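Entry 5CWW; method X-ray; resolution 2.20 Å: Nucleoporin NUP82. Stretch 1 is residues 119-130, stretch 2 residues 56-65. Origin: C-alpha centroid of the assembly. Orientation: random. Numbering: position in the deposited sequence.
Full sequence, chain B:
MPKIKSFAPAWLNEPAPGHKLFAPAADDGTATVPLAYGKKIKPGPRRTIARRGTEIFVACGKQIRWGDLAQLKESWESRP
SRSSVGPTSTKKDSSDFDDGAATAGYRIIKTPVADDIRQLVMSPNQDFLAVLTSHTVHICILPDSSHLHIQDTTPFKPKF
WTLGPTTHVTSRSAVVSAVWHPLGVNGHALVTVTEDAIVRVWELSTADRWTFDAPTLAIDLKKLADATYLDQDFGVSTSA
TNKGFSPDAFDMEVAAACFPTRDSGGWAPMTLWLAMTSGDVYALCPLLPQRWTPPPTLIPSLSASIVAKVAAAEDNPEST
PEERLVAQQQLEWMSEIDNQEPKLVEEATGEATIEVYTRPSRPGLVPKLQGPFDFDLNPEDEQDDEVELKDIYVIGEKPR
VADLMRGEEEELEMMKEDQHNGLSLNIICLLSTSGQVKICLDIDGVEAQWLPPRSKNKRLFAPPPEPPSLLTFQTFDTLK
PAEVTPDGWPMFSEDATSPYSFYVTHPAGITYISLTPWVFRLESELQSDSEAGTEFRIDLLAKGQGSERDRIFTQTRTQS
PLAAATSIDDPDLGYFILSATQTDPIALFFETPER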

# COMPACT_ATOMS: atom_id res chain seq x y z
N GLN B 119 -13.72 -3.74 4.46
CA GLN B 119 -13.29 -2.35 4.50
C GLN B 119 -14.29 -1.40 3.85
O GLN B 119 -14.89 -1.72 2.82
CB GLN B 119 -11.93 -2.19 3.79
CG GLN B 119 -10.85 -3.14 4.27
CD GLN B 119 -9.48 -2.74 3.76
OE1 GLN B 119 -9.06 -1.58 3.89
NE2 GLN B 119 -8.76 -3.69 3.16
N LEU B 120 -14.46 -0.24 4.48
CA LEU B 120 -15.19 0.88 3.90
C LEU B 120 -14.25 2.07 3.79
O LEU B 120 -13.64 2.47 4.79
CB LEU B 120 -16.40 1.25 4.75
CG LEU B 120 -17.42 0.14 5.03
CD1 LEU B 120 -18.49 0.64 5.99
CD2 LEU B 120 -18.04 -0.36 3.74
N VAL B 121 -14.12 2.64 2.59
CA VAL B 121 -13.23 3.78 2.39
C VAL B 121 -13.98 4.95 1.76
O VAL B 121 -14.36 4.90 0.59
CB VAL B 121 -12.03 3.42 1.50
CG1 VAL B 121 -11.01 4.56 1.52
CG2 VAL B 121 -11.38 2.13 1.98
N MET B 122 -14.18 6.00 2.55
CA MET B 122 -14.86 7.20 2.10
C MET B 122 -13.99 7.96 1.10
O MET B 122 -12.78 8.05 1.28
CB MET B 122 -15.19 8.10 3.30
CG MET B 122 -16.09 9.29 2.97
SD MET B 122 -17.74 8.81 2.43
CE MET B 122 -18.37 7.98 3.89
N SER B 123 -14.62 8.52 0.07
CA SER B 123 -13.89 9.31 -0.92
C SER B 123 -13.66 10.71 -0.38
O SER B 123 -14.29 11.11 0.60
CB SER B 123 -14.67 9.35 -2.24
OG SER B 123 -15.85 10.12 -2.12
N PRO B 124 -12.75 11.48 -1.00
CA PRO B 124 -12.39 12.81 -0.51
C PRO B 124 -13.57 13.76 -0.35
O PRO B 124 -13.70 14.41 0.69
CB PRO B 124 -11.42 13.33 -1.58
CG PRO B 124 -10.83 12.11 -2.17
CD PRO B 124 -11.93 11.09 -2.16
N ASN B 125 -14.43 13.84 -1.37
CA ASN B 125 -15.59 14.72 -1.32
C ASN B 125 -16.81 14.03 -0.71
O ASN B 125 -17.90 14.59 -0.67
CB ASN B 125 -15.91 15.24 -2.72
CG ASN B 125 -14.80 16.09 -3.29
OD1 ASN B 125 -14.12 16.81 -2.56
ND2 ASN B 125 -14.60 16.00 -4.60
N GLN B 126 -16.61 12.80 -0.24
CA GLN B 126 -17.60 12.09 0.56
C GLN B 126 -18.90 11.83 -0.20
O GLN B 126 -19.98 11.82 0.39
CB GLN B 126 -17.89 12.88 1.84
CG GLN B 126 -16.65 13.17 2.67
CD GLN B 126 -16.95 13.98 3.92
OE1 GLN B 126 -17.84 14.83 3.93
NE2 GLN B 126 -16.19 13.72 4.98
N ASP B 127 -18.79 11.60 -1.50
CA ASP B 127 -19.94 11.25 -2.33
C ASP B 127 -19.89 9.78 -2.77
O ASP B 127 -20.92 9.17 -3.03
CB ASP B 127 -20.03 12.17 -3.55
CG ASP B 127 -18.71 12.31 -4.28
OD1 ASP B 127 -17.67 11.87 -3.73
OD2 ASP B 127 -18.70 12.86 -5.40
N PHE B 128 -18.68 9.23 -2.85
CA PHE B 128 -18.48 7.81 -3.17
C PHE B 128 -17.94 7.04 -1.97
O PHE B 128 -17.16 7.57 -1.18
CB PHE B 128 -17.51 7.64 -4.35
CG PHE B 128 -18.04 8.14 -5.67
CD1 PHE B 128 -19.30 8.70 -5.79
CD2 PHE B 128 -17.25 8.02 -6.81
CE1 PHE B 128 -19.76 9.15 -7.01
CE2 PHE B 128 -17.71 8.47 -8.03
CZ PHE B 128 -18.97 9.03 -8.13
N LEU B 129 -18.36 5.78 -1.85
CA LEU B 129 -17.87 4.90 -0.79
C LEU B 129 -17.39 3.58 -1.38
O LEU B 129 -18.17 2.84 -1.99
CB LEU B 129 -18.97 4.64 0.24
CG LEU B 129 -18.59 3.75 1.43
CD1 LEU B 129 -17.58 4.45 2.33
CD2 LEU B 129 -19.83 3.35 2.21
N ALA B 130 -16.11 3.29 -1.19
CA ALA B 130 -15.53 2.03 -1.64
C ALA B 130 -15.85 0.93 -0.64
O ALA B 130 -15.64 1.10 0.56
CB ALA B 130 -14.03 2.16 -1.83
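Stretch 2, residues 56-65: IFVACGKQIR

How does stretch 2 lie on stretch 1? Each is a β-hairpin. In stretch 1, strands 119-122 and 128-130 are joined through a type I turn from Ser123 to Gln126; in stretch 2, a strand starting before Ile56 returns through a type II' turn from Cys60 to Gln63 into strand 63-65. Gly61, at phi 77° and psi -120°, takes the positive phi that glycine tolerates best. The hairpins pack through side chains, with no hydrogen bond between them. Strand 56-60 runs nearly antiparallel to strand 119-122, at a crossing angle of 162° and a closest axis approach of 8.1 Å. The nearest CA atoms in register are those of Leu120 and Ala59, 7.5 Å apart.

Which side chains of stretch 2 face the contact? Extended backbones alternate their side chains, so Phe57 and Ala59 point toward stretch 1 while Ile56 and Val58 point away. Ile64 joins the facing pair from the returning strand, where Arg65 N bonds to Val58 O at 2.8 Å and Val58 N to Arg65 O at 2.9 Å. Its chi1 m, chi2 t conformation extends the long branch, bringing Ile64 CD1 to 4.0 Å from Leu120 CD2 and 4.2 Å from Leu129 CD2.

Why does Leu120 matter so much here? It has 80 Å² covered by stretch 2, more than any other residue of the contact. With chi1 m and chi2 t, Leu120 CD1 lies 3.9 Å from Ala59 CB and 4.3 Å from Phe57 CB, and Leu120 CD2 packs on Ile64 while also lying 4.4 Å from Ala59 CB. Leu120 CD1 lies close to the backbone as well, 3.8 Å from Ala59 N and 3.4 Å from Phe57 O.

What surrounds the Phe57 ring? Its chi1 of -59° and chi2 of 80° place it beside two residues of stretch 1, both meeting the ring obliquely. Met122 starts sideways from its CA, but its t, p, p side chain folds back through two bends near +60°, so that Met122 CE comes to 3.6 Å from Phe57 CE1. Leu129 points toward stretch 2 from the second strand, and its t, p conformation puts Leu129 CD2 4.3 Å from Phe57 CG. That same methyl also packs on Ile64, so it touches both Phe57 and Ile64. The whole contact buries 262 Å², summed over both sides, and is apolar in its side chains throughout.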

# COMPACT_ATOMS: atom_id res chain seq x y z
N ILE B 56 -22.25 8.20 9.86
CA ILE B 56 -21.34 7.06 9.84
C ILE B 56 -21.96 5.88 9.08
O ILE B 56 -23.19 5.76 9.00
CB ILE B 56 -20.96 6.59 11.26
CG1 ILE B 56 -22.19 6.12 12.04
CG2 ILE B 56 -20.25 7.71 12.00
CD1 ILE B 56 -21.85 5.42 13.35
N PHE B 57 -21.10 5.04 8.53
CA PHE B 57 -21.51 3.85 7.79
C PHE B 57 -20.85 2.64 8.43
O PHE B 57 -19.63 2.56 8.49
CB PHE B 57 -21.13 3.97 6.31
CG PHE B 57 -21.73 5.16 5.62
CD1 PHE B 57 -21.17 6.42 5.76
CD2 PHE B 57 -22.86 5.01 4.83
CE1 PHE B 57 -21.73 7.51 5.13
CE2 PHE B 57 -23.42 6.10 4.20
CZ PHE B 57 -22.86 7.35 4.34
N VAL B 58 -21.68 1.71 8.91
CA VAL B 58 -21.19 0.58 9.68
C VAL B 58 -21.47 -0.74 8.98
O VAL B 58 -22.63 -1.17 8.87
CB VAL B 58 -21.83 0.54 11.08
CG1 VAL B 58 -21.23 -0.57 11.93
CG2 VAL B 58 -21.67 1.89 11.77
N ALA B 59 -20.41 -1.39 8.51
CA ALA B 59 -20.55 -2.68 7.84
C ALA B 59 -20.82 -3.78 8.85
O ALA B 59 -20.08 -3.95 9.82
CB ALA B 59 -19.29 -2.99 7.04
N CYS B 60 -21.91 -4.51 8.63
CA CYS B 60 -22.25 -5.66 9.45
C CYS B 60 -22.65 -6.82 8.55
O CYS B 60 -23.82 -6.95 8.17
CB CYS B 60 -23.38 -5.31 10.43
SG CYS B 60 -22.93 -3.99 11.58
N GLY B 61 -21.68 -7.65 8.20
CA GLY B 61 -21.92 -8.75 7.28
C GLY B 61 -22.00 -8.25 5.85
O GLY B 61 -21.05 -7.65 5.35
N LYS B 62 -23.14 -8.47 5.21
CA LYS B 62 -23.33 -8.09 3.81
C LYS B 62 -24.16 -6.81 3.66
O LYS B 62 -24.64 -6.51 2.57
CB LYS B 62 -24.00 -9.22 3.03
CG LYS B 62 -23.19 -10.50 2.97
CD LYS B 62 -23.90 -11.57 2.15
CE LYS B 62 -23.06 -12.83 2.01
NZ LYS B 62 -22.76 -13.45 3.32
N GLN B 63 -24.33 -6.07 4.76
CA GLN B 63 -25.10 -4.82 4.73
C GLN B 63 -24.36 -3.69 5.43
O GLN B 63 -23.51 -3.93 6.29
CB GLN B 63 -26.47 -5.02 5.37
CG GLN B 63 -26.42 -5.36 6.85
CD GLN B 63 -27.80 -5.60 7.44
OE1 GLN B 63 -28.77 -5.81 6.72
NE2 GLN B 63 -27.89 -5.56 8.77
N ILE B 64 -24.68 -2.46 5.04
CA ILE B 64 -24.11 -1.27 5.66
C ILE B 64 -25.20 -0.49 6.39
O ILE B 64 -26.20 -0.09 5.79
CB ILE B 64 -23.45 -0.35 4.61
CG1 ILE B 64 -22.41 -1.12 3.80
CG2 ILE B 64 -22.80 0.86 5.30
CD1 ILE B 64 -21.86 -0.35 2.61
N ARG B 65 -25.01 -0.29 7.69
CA ARG B 65 -25.98 0.44 8.50
C ARG B 65 -25.61 1.92 8.56
O ARG B 65 -24.54 2.29 9.04
CB ARG B 65 -26.06 -0.17 9.90
CG ARG B 65 -26.48 -1.63 9.87
CD ARG B 65 -26.59 -2.24 11.24
NE ARG B 65 -27.07 -3.62 11.16
CZ ARG B 65 -26.80 -4.57 12.06
NH1 ARG B 65 -26.06 -4.30 13.12
NH2 ARG B 65 -27.29 -5.79 11.89